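Local atomic coordinates of 4-hydroxy-tetrahydrodipicolinate synthase (Methanocaldococcus jannaschii DSM 2661, PDB entry 2YXG), a protein that probably catalyses the condensation of pyruvate with aspartate beta-semialdehyde to 4-hydroxy-tetrahydrodipicolinate, a step of lysine biosynthesis. Residues Ser101-Tyr106 against Thr138-Glu143; Ile129-Val134 against Ser155-Val160; Asn133-Thr138 against Glu162-Leu167; Val70-Gly75 against Gly95-Leu100. One frame throughout, in Å; residues are numbered along the deposited sequence.

Contact 1 (Ser101-Tyr106 against Thr138-Glu143); sequences SITPYY and TAVNLE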
loop_
_atom_site.group_PDB
_atom_site.type_symbol
_atom_site.label_atom_id
_atom_site.label_comp_id
_atom_site.label_asym_id
_atom_site.label_seq_id
_atom_site.Cartn_x
_atom_site.Cartn_y
_atom_site.Cartn_z
ATOM N N SER A 101 -4.424 25.701 0.650
ATOM C CA SER A 101 -4.655 25.243 -0.701
ATOM C C SER A 101 -4.225 23.732 -0.875
ATOM O O SER A 101 -3.039 23.391 -0.900
ATOM C CB SER A 101 -3.902 26.178 -1.655
ATOM O OG SER A 101 -4.188 25.850 -2.998
ATOM N N ILE A 102 -5.193 22.841 -0.961
ATOM C CA ILE A 102 -4.928 21.396 -1.012
ATOM C C ILE A 102 -4.456 20.992 -2.411
ATOM O O ILE A 102 -4.884 21.577 -3.440
ATOM C CB ILE A 102 -6.226 20.600 -0.602
ATOM C CG1 ILE A 102 -5.941 19.097 -0.332
ATOM C CG2 ILE A 102 -7.361 20.832 -1.636
ATOM C CD1 ILE A 102 -7.078 18.347 0.437
ATOM N N THR A 103 -3.552 20.001 -2.470
ATOM C CA THR A 103 -3.227 19.418 -3.747
ATOM C C THR A 103 -4.572 18.912 -4.343
ATOM O O THR A 103 -5.359 18.269 -3.629
ATOM C CB THR A 103 -2.261 18.225 -3.617
ATOM O OG1 THR A 103 -2.961 17.140 -2.979
ATOM C CG2 THR A 103 -0.974 18.588 -2.756
ATOM N N PRO A 104 -4.832 19.194 -5.638
ATOM C CA PRO A 104 -5.980 18.601 -6.353
ATOM C C PRO A 104 -6.115 17.115 -6.080
ATOM O O PRO A 104 -5.130 16.381 -6.139
ATOM C CB PRO A 104 -5.594 18.803 -7.828
ATOM C CG PRO A 104 -4.933 20.177 -7.799
ATOM C CD PRO A 104 -4.046 20.071 -6.533
ATOM N N TYR A 105 -7.344 16.676 -5.830
ATOM C CA TYR A 105 -7.633 15.307 -5.407
ATOM C C TYR A 105 -8.306 14.671 -6.612
ATOM O O TYR A 105 -8.759 15.395 -7.501
ATOM C CB TYR A 105 -8.611 15.314 -4.193
ATOM C CG TYR A 105 -9.581 16.453 -4.281
ATOM C CD1 TYR A 105 -10.781 16.320 -4.988
ATOM C CD2 TYR A 105 -9.260 17.703 -3.732
ATOM C CE1 TYR A 105 -11.665 17.420 -5.091
ATOM C CE2 TYR A 105 -10.103 18.800 -3.859
ATOM C CZ TYR A 105 -11.305 18.659 -4.531
ATOM O OH TYR A 105 -12.187 19.752 -4.628
ATOM N N TYR A 106 -8.348 13.337 -6.632
ATOM C CA TYR A 106 -9.045 12.574 -7.619
ATOM C C TYR A 106 -8.459 12.624 -9.062
ATOM O O TYR A 106 -8.230 11.581 -9.659
ATOM C CB TYR A 106 -10.542 12.858 -7.536
ATOM C CG TYR A 106 -11.380 12.542 -8.745
ATOM C CD1 TYR A 106 -11.486 11.216 -9.258
ATOM C CD2 TYR A 106 -12.093 13.550 -9.364
ATOM C CE1 TYR A 106 -12.262 10.941 -10.392
ATOM C CE2 TYR A 106 -12.908 13.282 -10.465
ATOM C CZ TYR A 106 -12.981 11.991 -10.999
ATOM O OH TYR A 106 -13.834 11.780 -12.130
ATOM N N THR A 138 -6.144 12.271 -1.317
ATOM C CA THR A 138 -6.098 12.920 -2.640
ATOM C C THR A 138 -5.636 11.975 -3.732
ATOM O O THR A 138 -5.887 12.251 -4.917
ATOM C CB THR A 138 -5.203 14.154 -2.655
ATOM O OG1 THR A 138 -3.879 13.745 -2.293
ATOM C CG2 THR A 138 -5.708 15.205 -1.686
ATOM N N ALA A 139 -4.949 10.891 -3.343
ATOM C CA ALA A 139 -4.304 9.947 -4.291
ATOM C C ALA A 139 -2.982 10.523 -4.871
ATOM O O ALA A 139 -2.366 9.920 -5.752
ATOM C CB ALA A 139 -5.271 9.560 -5.449
ATOM N N VAL A 140 -2.557 11.696 -4.384
ATOM C CA VAL A 140 -1.314 12.265 -4.848
ATOM C C VAL A 140 -0.423 12.715 -3.661
ATOM O O VAL A 140 -0.905 13.085 -2.580
ATOM C CB VAL A 140 -1.630 13.357 -5.884
ATOM C CG1 VAL A 140 -2.116 14.677 -5.210
ATOM C CG2 VAL A 140 -0.468 13.552 -6.817
ATOM N N ASN A 141 0.877 12.636 -3.844
ATOM C CA ASN A 141 1.811 13.115 -2.860
ATOM C C ASN A 141 2.616 14.272 -3.440
ATOM O O ASN A 141 3.296 14.103 -4.442
ATOM C CB ASN A 141 2.744 11.988 -2.390
ATOM C CG ASN A 141 3.726 12.462 -1.269
ATOM O OD1 ASN A 141 3.298 13.100 -0.295
ATOM N ND2 ASN A 141 5.052 12.200 -1.445
ATOM N N LEU A 142 2.514 15.439 -2.838
ATOM C CA LEU A 142 3.342 16.571 -3.232
ATOM C C LEU A 142 4.768 16.372 -2.695
ATOM O O LEU A 142 4.989 16.376 -1.488
ATOM C CB LEU A 142 2.780 17.854 -2.646
ATOM C CG LEU A 142 3.544 19.185 -2.860
ATOM C CD1 LEU A 142 3.576 19.620 -4.384
ATOM C CD2 LEU A 142 2.915 20.223 -2.031
ATOM N N GLU A 143 5.722 16.217 -3.592
ATOM C CA GLU A 143 7.078 15.856 -3.222
ATOM C C GLU A 143 7.832 17.064 -2.744
ATOM O O GLU A 143 7.593 18.164 -3.256
ATOM C CB GLU A 143 7.805 15.224 -4.407
ATOM C CG GLU A 143 7.159 13.906 -4.712
ATOM C CD GLU A 143 7.690 13.216 -5.970
ATOM O OE1 GLU A 143 8.724 13.639 -6.536
ATOM O OE2 GLU A 143 7.080 12.218 -6.375
HETATM O O HOH W 1 -2.133 15.370 -1.026
HETATM O O HOH W 2 -5.090 13.846 -7.211
#
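Tyr105 CA and Thr138 CA lie 4.0 Å apart, where the loop leaving strand 98-102 meets the end of helix 135-138. The contact joins the connections that follow two adjacent TIM-barrel strands, 98-102 and 129-133, at their C-terminal ends. From there the two backbones spread apart toward Thr103 and Leu142. One direct backbone bond joins them: Tyr106 N donates to Thr138 O at 3.2 Å, with an N-H...O angle of 149°. The CA-H of Tyr105 leans on the same oxygen, and water 2 donates both to it and to Pro104 O.

Thr138 is the central side chain. Its OG1 sits between the backbone N and the carbonyl carbon (chi1 60°) and accepts from Val140 N at 3.2 Å, 163°. This is an ST turn, and it forms just where Ala139 leaves the helix. The methyl CG2 turns the other way, to Ile102 CD1 at 4.0 Å. Thr103 crosses Thr138 at about a right angle. Water 1 bridges their hydroxyls, 2.8 Å from Thr103 OG1 and 2.7 Å from Thr138 OG1. Val140 CG1 presses on Thr103 OG1 at 3.4 Å, and Thr103 CG2 rests on Leu142 CB at 3.8 Å.

The ring of Tyr106 leaves the contact. Its OH bonds Thr43 of the second subunit, and the rings of Tyr105 and Tyr106 stack on Tyr106 and Tyr105 of that subunit. Thr43 and Tyr106 are each predicted to be part of a proton relay. Thr138 O thus holds the backbone of Tyr106 by one direct bond, consistent with a second-shell role in placing its side chain.

Contact 2 (Ile129-Val134 against Ser155-Val160); sequences IVLYNV and SNISAV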
loop_
_atom_site.group_PDB
_atom_site.type_symbol
_atom_site.label_atom_id
_atom_site.label_comp_id
_atom_site.label_asym_id
_atom_site.label_seq_id
_atom_site.Cartn_x
_atom_site.Cartn_y
_atom_site.Cartn_z
ATOM N N ILE A 129 0.580 31.513 1.460
ATOM C CA ILE A 129 -0.143 30.295 1.072
ATOM C C ILE A 129 0.371 29.093 1.849
ATOM O O ILE A 129 1.572 28.840 1.865
ATOM C CB ILE A 129 0.053 30.006 -0.443
ATOM C CG1 ILE A 129 -0.650 31.094 -1.262
ATOM C CG2 ILE A 129 -0.427 28.515 -0.803
ATOM C CD1 ILE A 129 -0.081 31.265 -2.581
ATOM N N VAL A 130 -0.543 28.374 2.497
ATOM C CA VAL A 130 -0.244 27.069 3.082
ATOM C C VAL A 130 -0.655 25.939 2.108
ATOM O O VAL A 130 -1.845 25.739 1.792
ATOM C CB VAL A 130 -0.947 26.936 4.461
ATOM C CG1 VAL A 130 -0.515 25.646 5.205
ATOM C CG2 VAL A 130 -0.633 28.158 5.336
ATOM N N LEU A 131 0.335 25.209 1.645
ATOM C CA LEU A 131 0.111 24.036 0.820
ATOM C C LEU A 131 -0.385 22.883 1.699
ATOM O O LEU A 131 0.159 22.674 2.762
ATOM C CB LEU A 131 1.401 23.625 0.121
ATOM C CG LEU A 131 2.052 24.660 -0.848
ATOM C CD1 LEU A 131 3.333 24.116 -1.456
ATOM C CD2 LEU A 131 1.110 25.038 -1.948
ATOM N N TYR A 132 -1.438 22.179 1.303
ATOM C CA TYR A 132 -1.921 21.051 2.127
ATOM C C TYR A 132 -1.748 19.738 1.349
ATOM O O TYR A 132 -2.298 19.577 0.263
ATOM C CB TYR A 132 -3.367 21.286 2.510
ATOM C CG TYR A 132 -4.047 20.172 3.291
ATOM C CD1 TYR A 132 -3.309 19.236 4.042
ATOM C CD2 TYR A 132 -5.437 20.090 3.324
ATOM C CE1 TYR A 132 -3.934 18.225 4.745
ATOM C CE2 TYR A 132 -6.079 19.098 4.055
ATOM C CZ TYR A 132 -5.324 18.173 4.761
ATOM O OH TYR A 132 -5.951 17.191 5.504
ATOM N N ASN A 133 -0.930 18.844 1.887
ATOM C CA ASN A 133 -0.677 17.562 1.282
ATOM C C ASN A 133 -1.298 16.466 2.161
ATOM O O ASN A 133 -1.022 16.383 3.358
ATOM C CB ASN A 133 0.860 17.331 1.129
ATOM C CG ASN A 133 1.209 15.985 0.466
ATOM O OD1 ASN A 133 0.686 15.645 -0.622
ATOM N ND2 ASN A 133 2.124 15.244 1.092
ATOM N N VAL A 134 -2.141 15.624 1.574
ATOM C CA VAL A 134 -2.774 14.514 2.363
ATOM C C VAL A 134 -3.052 13.376 1.425
ATOM O O VAL A 134 -4.185 13.146 1.019
ATOM C CB VAL A 134 -4.056 15.000 3.173
ATOM C CG1 VAL A 134 -5.109 15.636 2.216
ATOM C CG2 VAL A 134 -4.664 13.896 4.067
ATOM N N SER A 155 7.597 33.944 -3.354
ATOM C CA SER A 155 7.814 34.335 -1.962
ATOM C C SER A 155 6.581 34.113 -1.077
ATOM O O SER A 155 6.716 34.036 0.148
ATOM C CB SER A 155 8.219 35.784 -1.860
ATOM O OG SER A 155 7.180 36.574 -2.414
ATOM N N ASN A 156 5.386 34.033 -1.668
ATOM C CA ASN A 156 4.182 33.847 -0.814
ATOM C C ASN A 156 3.837 32.370 -0.541
ATOM O O ASN A 156 2.831 32.086 0.069
ATOM C CB ASN A 156 2.956 34.630 -1.300
ATOM C CG ASN A 156 2.568 34.321 -2.747
ATOM O OD1 ASN A 156 3.375 33.846 -3.543
ATOM N ND2 ASN A 156 1.331 34.646 -3.107
ATOM N N ILE A 157 4.646 31.446 -1.059
ATOM C CA ILE A 157 4.537 30.041 -0.695
ATOM C C ILE A 157 5.254 29.844 0.652
ATOM O O ILE A 157 6.486 29.738 0.741
ATOM C CB ILE A 157 5.100 29.108 -1.758
ATOM C CG1 ILE A 157 4.323 29.310 -3.053
ATOM C CG2 ILE A 157 5.016 27.595 -1.281
ATOM C CD1 ILE A 157 3.097 28.457 -3.152
ATOM N N SER A 158 4.444 29.761 1.691
ATOM C CA SER A 158 4.952 30.029 3.020
ATOM C C SER A 158 5.041 28.789 3.916
ATOM O O SER A 158 6.047 28.607 4.611
ATOM C CB SER A 158 4.139 31.124 3.670
ATOM O OG SER A 158 4.431 31.117 5.057
ATOM N N ALA A 159 4.026 27.919 3.867
ATOM C CA ALA A 159 4.027 26.734 4.695
ATOM C C ALA A 159 3.491 25.521 3.949
ATOM O O ALA A 159 2.901 25.649 2.840
ATOM C CB ALA A 159 3.249 27.001 5.980
ATOM N N VAL A 160 3.778 24.344 4.515
ATOM C CA VAL A 160 3.032 23.110 4.212
ATOM C C VAL A 160 2.333 22.503 5.480
ATOM O O VAL A 160 2.986 22.243 6.502
ATOM C CB VAL A 160 4.004 22.035 3.636
ATOM C CG1 VAL A 160 3.243 20.977 2.800
ATOM C CG2 VAL A 160 5.072 22.702 2.815
#
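Ile129 and Ile157 begin a parallel pairing of strands 129-133 and 157-162. The short segments cross at -35°. The register slips by one residue between the Ile129-Ile157 and Val130-Ala159 pairs, a beta bulge. Ile129 O takes up the slip by accepting from two amides, Ser158 N at 3.0 Å and Ala159 N at 3.3 Å. Beyond the bulge Leu131 N donates to Ala159 O at 2.9 Å.

Packing is close on the face of Ile129, Leu131, Ile157 and Val160. Leu131 crosses Ile157 at about a right angle, with CD1 against Ile157 CG2 at 3.9 Å. With CG1 anti to its backbone N (chi1 -157°), Val160 turns this methyl to Leu131, 4.2 Å from CB. Helices 111-124 and 144-153 cover this face. On the other face Val130 straddles Ala159, each of its methyls 4.1 Å from Ala159 CB.

The end near Asn156 is the solvent side, since Asn156 and Ser158 are partly exposed, yet Ile129 N still reaches Asn156 O at 2.7 Å. The side-chain amide of Asn156 passes Ile129 CD1 and is held by Ala122 O and Leu127 O.

Strand 129-133, helix 144-153 and strand 157-162 form a beta-alpha-beta unit of the TIM barrel, with helices outside and the face of Val130 inside. That face looks toward the predicted Schiff-base residue Lys161 and the predicted pyruvate-binding Ile201. Tyr132, the predicted proton donor/acceptor, follows on the same strand.

Contact 3 (Asn133-Thr138 against Glu162-Leu167); sequences NVPSRT and EANPNL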
loop_
_atom_site.group_PDB
_atom_site.type_symbol
_atom_site.label_atom_id
_atom_site.label_comp_id
_atom_site.label_asym_id
_atom_site.label_seq_id
_atom_site.Cartn_x
_atom_site.Cartn_y
_atom_site.Cartn_z
ATOM N N ASN A 133 -0.930 18.844 1.887
ATOM C CA ASN A 133 -0.677 17.562 1.282
ATOM C C ASN A 133 -1.298 16.466 2.161
ATOM O O ASN A 133 -1.022 16.383 3.358
ATOM C CB ASN A 133 0.860 17.331 1.129
ATOM C CG ASN A 133 1.209 15.985 0.466
ATOM O OD1 ASN A 133 0.686 15.645 -0.622
ATOM N ND2 ASN A 133 2.124 15.244 1.092
ATOM N N VAL A 134 -2.141 15.624 1.574
ATOM C CA VAL A 134 -2.774 14.514 2.363
ATOM C C VAL A 134 -3.052 13.376 1.425
ATOM O O VAL A 134 -4.185 13.146 1.019
ATOM C CB VAL A 134 -4.056 15.000 3.173
ATOM C CG1 VAL A 134 -5.109 15.636 2.216
ATOM C CG2 VAL A 134 -4.664 13.896 4.067
ATOM N N PRO A 135 -2.007 12.671 1.035
ATOM C CA PRO A 135 -2.138 11.630 0.017
ATOM C C PRO A 135 -3.230 10.577 0.301
ATOM O O PRO A 135 -3.742 9.975 -0.646
ATOM C CB PRO A 135 -0.768 10.944 0.004
ATOM C CG PRO A 135 0.093 11.691 0.932
ATOM C CD PRO A 135 -0.646 12.794 1.578
ATOM N N SER A 136 -3.562 10.316 1.572
ATOM C CA SER A 136 -4.528 9.266 1.862
ATOM C C SER A 136 -5.929 9.690 1.368
ATOM O O SER A 136 -6.805 8.842 1.133
ATOM C CB SER A 136 -4.541 8.956 3.367
ATOM O OG SER A 136 -4.966 10.095 4.081
ATOM N N ARG A 137 -6.159 10.986 1.208
ATOM C CA ARG A 137 -7.414 11.450 0.620
ATOM C C ARG A 137 -7.317 11.814 -0.863
ATOM O O ARG A 137 -8.317 11.710 -1.600
ATOM C CB ARG A 137 -7.981 12.652 1.385
ATOM C CG ARG A 137 -8.435 12.408 2.835
ATOM C CD ARG A 137 -8.757 13.789 3.459
ATOM N NE ARG A 137 -9.318 13.656 4.811
ATOM C CZ ARG A 137 -10.603 13.418 5.094
ATOM N NH1 ARG A 137 -11.499 13.324 4.113
ATOM N NH2 ARG A 137 -10.997 13.315 6.373
ATOM N N THR A 138 -6.144 12.271 -1.317
ATOM C CA THR A 138 -6.098 12.920 -2.640
ATOM C C THR A 138 -5.636 11.975 -3.732
ATOM O O THR A 138 -5.887 12.251 -4.917
ATOM C CB THR A 138 -5.203 14.154 -2.655
ATOM O OG1 THR A 138 -3.879 13.745 -2.293
ATOM C CG2 THR A 138 -5.708 15.205 -1.686
ATOM N N GLU A 162 1.479 19.224 6.496
ATOM C CA GLU A 162 1.937 17.889 6.055
ATOM C C GLU A 162 1.154 16.782 6.700
ATOM O O GLU A 162 1.350 16.526 7.894
ATOM C CB GLU A 162 3.460 17.719 6.275
ATOM C CG GLU A 162 4.080 16.432 5.624
ATOM C CD GLU A 162 3.678 16.221 4.137
ATOM O OE1 GLU A 162 4.470 16.662 3.274
ATOM O OE2 GLU A 162 2.596 15.633 3.839
ATOM N N ALA A 163 0.219 16.167 5.961
ATOM C CA ALA A 163 -0.522 14.982 6.512
ATOM C C ALA A 163 -0.024 13.597 6.079
ATOM O O ALA A 163 -0.665 12.597 6.407
ATOM C CB ALA A 163 -2.046 15.056 6.226
ATOM N N ASN A 164 1.027 13.551 5.277
ATOM C CA ASN A 164 1.722 12.325 4.891
ATOM C C ASN A 164 2.394 11.871 6.170
ATOM O O ASN A 164 3.186 12.621 6.726
ATOM C CB ASN A 164 2.786 12.613 3.788
ATOM C CG ASN A 164 3.532 11.353 3.297
ATOM O OD1 ASN A 164 3.686 10.353 4.008
ATOM N ND2 ASN A 164 4.017 11.419 2.088
ATOM N N PRO A 165 2.074 10.633 6.637
ATOM C CA PRO A 165 2.563 10.071 7.905
ATOM C C PRO A 165 4.010 9.528 7.806
ATOM O O PRO A 165 4.594 9.113 8.816
ATOM C CB PRO A 165 1.544 8.950 8.182
ATOM C CG PRO A 165 1.267 8.404 6.822
ATOM C CD PRO A 165 1.206 9.670 5.918
ATOM N N ASN A 166 4.592 9.534 6.614
ATOM C CA ASN A 166 6.017 9.220 6.474
ATOM C C ASN A 166 6.842 10.453 6.824
ATOM O O ASN A 166 7.026 11.360 5.988
ATOM C CB ASN A 166 6.354 8.716 5.066
ATOM C CG ASN A 166 7.876 8.603 4.812
ATOM O OD1 ASN A 166 8.737 8.885 5.680
ATOM N ND2 ASN A 166 8.209 8.208 3.596
ATOM N N LEU A 167 7.376 10.453 8.052
ATOM C CA LEU A 167 7.991 11.644 8.616
ATOM C C LEU A 167 9.338 11.944 8.070
ATOM O O LEU A 167 9.897 13.000 8.330
ATOM C CB LEU A 167 8.053 11.589 10.134
ATOM C CG LEU A 167 6.667 11.595 10.803
ATOM C CD1 LEU A 167 6.787 11.834 12.339
ATOM C CD2 LEU A 167 5.673 12.545 10.134
HETATM O O HOH W 3 -1.783 10.838 3.946
#
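Asn133 pairs with Glu162 in a parallel bridge at the ends of their strands, and Ala163 N donates to Asn133 O at 2.9 Å before the chains separate. Their side chains run side by side, pointing the same way. Asn133 ND2 donates to Glu162 OE2 at 2.8 Å, 153°, and meets the syn lone pair. The amide and carboxylate planes stand 88° apart. Glu162 bends at chi2 (49°), which brings its carboxylate back beside its own loop. There Asn164 N reaches the anti side of the same OE2 at 3.0 Å.

Two carbon contacts lie beside this polar group. Val134 CG2 meets Ala163 CB at 3.6 Å. The ring of Pro135 crosses Asn164, with CG 4.0 Å from Asn164 CB. Asn164 OD1 accepts Asn166 N in an Asx turn that shapes the approach to helix 168-177. Water 3 accepts a hydrogen bond from Ser136 N at 3.0 Å and donates one to Ala163 O at 3.2 Å.

Asn133 is also tied to the loop of contact 1: its ND2 donates to Asn141 OD1, and its OD1 accepts Leu142 N. Asn164 ND2 joins it at Asn141 OD1. The contact thus ties the two connections that follow strands 129-133 and 157-162, at the C-terminal end of these TIM-barrel strands. Two N-H donors on OE2 of the buried Glu162 would be expected to stabilise a negative charge there.

Contact 4 (Val70-Gly75 against Gly95-Leu100); sequences VQVIAG and GADAVL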
loop_
_atom_site.group_PDB
_atom_site.type_symbol
_atom_site.label_atom_id
_atom_site.label_comp_id
_atom_site.label_asym_id
_atom_site.label_seq_id
_atom_site.Cartn_x
_atom_site.Cartn_y
_atom_site.Cartn_z
ATOM N N VAL A 70 -6.879 36.873 15.755
ATOM C CA VAL A 70 -5.971 35.782 15.362
ATOM C C VAL A 70 -5.919 35.663 13.828
ATOM O O VAL A 70 -6.693 36.320 13.111
ATOM C CB VAL A 70 -6.331 34.429 16.059
ATOM C CG1 VAL A 70 -6.306 34.583 17.549
ATOM C CG2 VAL A 70 -7.674 33.915 15.605
ATOM N N GLN A 71 -4.989 34.865 13.312
ATOM C CA GLN A 71 -4.886 34.719 11.856
ATOM C C GLN A 71 -6.062 33.950 11.328
ATOM O O GLN A 71 -6.584 33.052 11.988
ATOM C CB GLN A 71 -3.576 34.055 11.464
ATOM C CG GLN A 71 -2.347 34.799 12.028
ATOM C CD GLN A 71 -1.178 33.867 12.184
ATOM O OE1 GLN A 71 -0.902 33.371 13.281
ATOM N NE2 GLN A 71 -0.503 33.585 11.081
ATOM N N VAL A 72 -6.515 34.339 10.153
ATOM C CA VAL A 72 -7.591 33.643 9.458
ATOM C C VAL A 72 -7.041 33.039 8.183
ATOM O O VAL A 72 -6.556 33.738 7.307
ATOM C CB VAL A 72 -8.846 34.553 9.167
ATOM C CG1 VAL A 72 -9.866 33.796 8.337
ATOM C CG2 VAL A 72 -9.441 35.063 10.483
ATOM N N ILE A 73 -7.096 31.726 8.105
ATOM C CA ILE A 73 -6.607 31.027 6.954
ATOM C C ILE A 73 -7.836 30.467 6.276
ATOM O O ILE A 73 -8.621 29.701 6.891
ATOM C CB ILE A 73 -5.689 29.880 7.359
ATOM C CG1 ILE A 73 -4.605 30.402 8.311
ATOM C CG2 ILE A 73 -5.133 29.091 6.101
ATOM C CD1 ILE A 73 -3.734 29.314 8.862
ATOM N N ALA A 74 -8.010 30.837 5.018
ATOM C CA ALA A 74 -9.225 30.454 4.277
ATOM C C ALA A 74 -8.929 29.268 3.375
ATOM O O ALA A 74 -7.969 29.291 2.588
ATOM C CB ALA A 74 -9.729 31.633 3.477
ATOM N N GLY A 75 -9.717 28.203 3.502
ATOM C CA GLY A 75 -9.551 27.073 2.590
ATOM C C GLY A 75 -10.009 27.598 1.222
ATOM O O GLY A 75 -11.029 28.283 1.128
ATOM N N GLY A 95 -10.590 39.624 3.116
ATOM C CA GLY A 95 -9.894 39.981 4.387
ATOM C C GLY A 95 -9.210 38.877 5.171
ATOM O O GLY A 95 -8.741 39.126 6.287
ATOM N N ALA A 96 -9.109 37.667 4.591
ATOM C CA ALA A 96 -8.323 36.579 5.237
ATOM C C ALA A 96 -6.864 36.951 5.264
ATOM O O ALA A 96 -6.417 37.818 4.494
ATOM C CB ALA A 96 -8.515 35.235 4.549
ATOM N N ASP A 97 -6.141 36.321 6.182
ATOM C CA ASP A 97 -4.728 36.544 6.320
ATOM C C ASP A 97 -3.873 35.626 5.452
ATOM O O ASP A 97 -2.754 35.961 5.141
ATOM C CB ASP A 97 -4.352 36.385 7.799
ATOM C CG ASP A 97 -5.073 37.371 8.652
ATOM O OD1 ASP A 97 -4.703 38.575 8.525
ATOM O OD2 ASP A 97 -6.040 36.993 9.387
ATOM N N ALA A 98 -4.422 34.494 5.033
ATOM C CA ALA A 98 -3.651 33.436 4.375
ATOM C C ALA A 98 -4.616 32.482 3.695
ATOM O O ALA A 98 -5.837 32.518 3.932
ATOM C CB ALA A 98 -2.719 32.668 5.406
ATOM N N VAL A 99 -4.089 31.675 2.789
ATOM C CA VAL A 99 -4.923 30.714 2.103
ATOM C C VAL A 99 -4.358 29.322 2.394
ATOM O O VAL A 99 -3.149 29.143 2.425
ATOM C CB VAL A 99 -5.087 31.135 0.607
ATOM C CG1 VAL A 99 -4.842 30.052 -0.368
ATOM C CG2 VAL A 99 -6.448 31.740 0.403
ATOM N N LEU A 100 -5.254 28.377 2.702
ATOM C CA LEU A 100 -4.889 26.972 2.660
ATOM C C LEU A 100 -5.343 26.389 1.316
ATOM O O LEU A 100 -6.523 26.524 0.922
ATOM C CB LEU A 100 -5.535 26.194 3.807
ATOM C CG LEU A 100 -5.074 24.718 3.805
ATOM C CD1 LEU A 100 -4.012 24.443 4.878
ATOM C CD2 LEU A 100 -6.258 23.783 3.860
HETATM O O HOH W 4 -6.253 38.563 11.611
#
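Ile73 packs over Leu100 in the centre of this contact, its CG2 3.7 Å from Leu100 CB. The two strands, 71-75 and 98-102, belong to a beta-alpha-beta unit of the TIM barrel, with helix 81-94 as the crossover. They run parallel, and their short segments are inclined by 39°. Ile73 CG2 is anti to the backbone N and CG1 lies beside it (chi1 -52°). CG1 thus reaches Ala98 CB at 4.1 Å while CG2 covers Leu100. Leu100 touches Val130 and Tyr132 of the next strand, and Phe2 closes over Ile73 and Ala98.

On the opposite face alanines meet, Ala74 CB against Ala96 CB at 3.9 Å, with Val72 and Val99 beside them under helices 52-66 and 81-94.

Between the faces runs the backbone ladder. Ala74 N donates to Ala98 O at 3.0 Å, and Leu100 N to Ala74 O at 2.9 Å. Nearer the strand starts, Val72 O accepts Asp97 N at 2.8 Å and a weak bond from Ala98 N.

Asp97 forms the polar edge and is partly exposed. Its side chain meets the backbone of the other strand: OD2 accepts from Val72 N at 2.8 Å, 152°, through its anti lone pair. Water 4 completes the edge by donating to Val70 O and, at 2.7 Å, to Asp97 OD2.

From the N terminus, contact 4 closes first, joining strands 71-75 and 98-102 around helix 81-94. Contact 1 opens at once from the end of strand 98-102 and closes at the loop before helix 144-153. Contacts 2 and 3 both start inside that span and close beyond it, so each crosses contact 1. They share Asn133 and Val134: contact 2 pairs strands 129-133 and 157-162, and contact 3 carries on into the loops after them. Val130 N bonds Val99 O, linking contacts 2 and 4 in one sheet. Contacts 1 and 3 share Thr138, and both touch the second subunit. Contacts 3 and 4 do not touch.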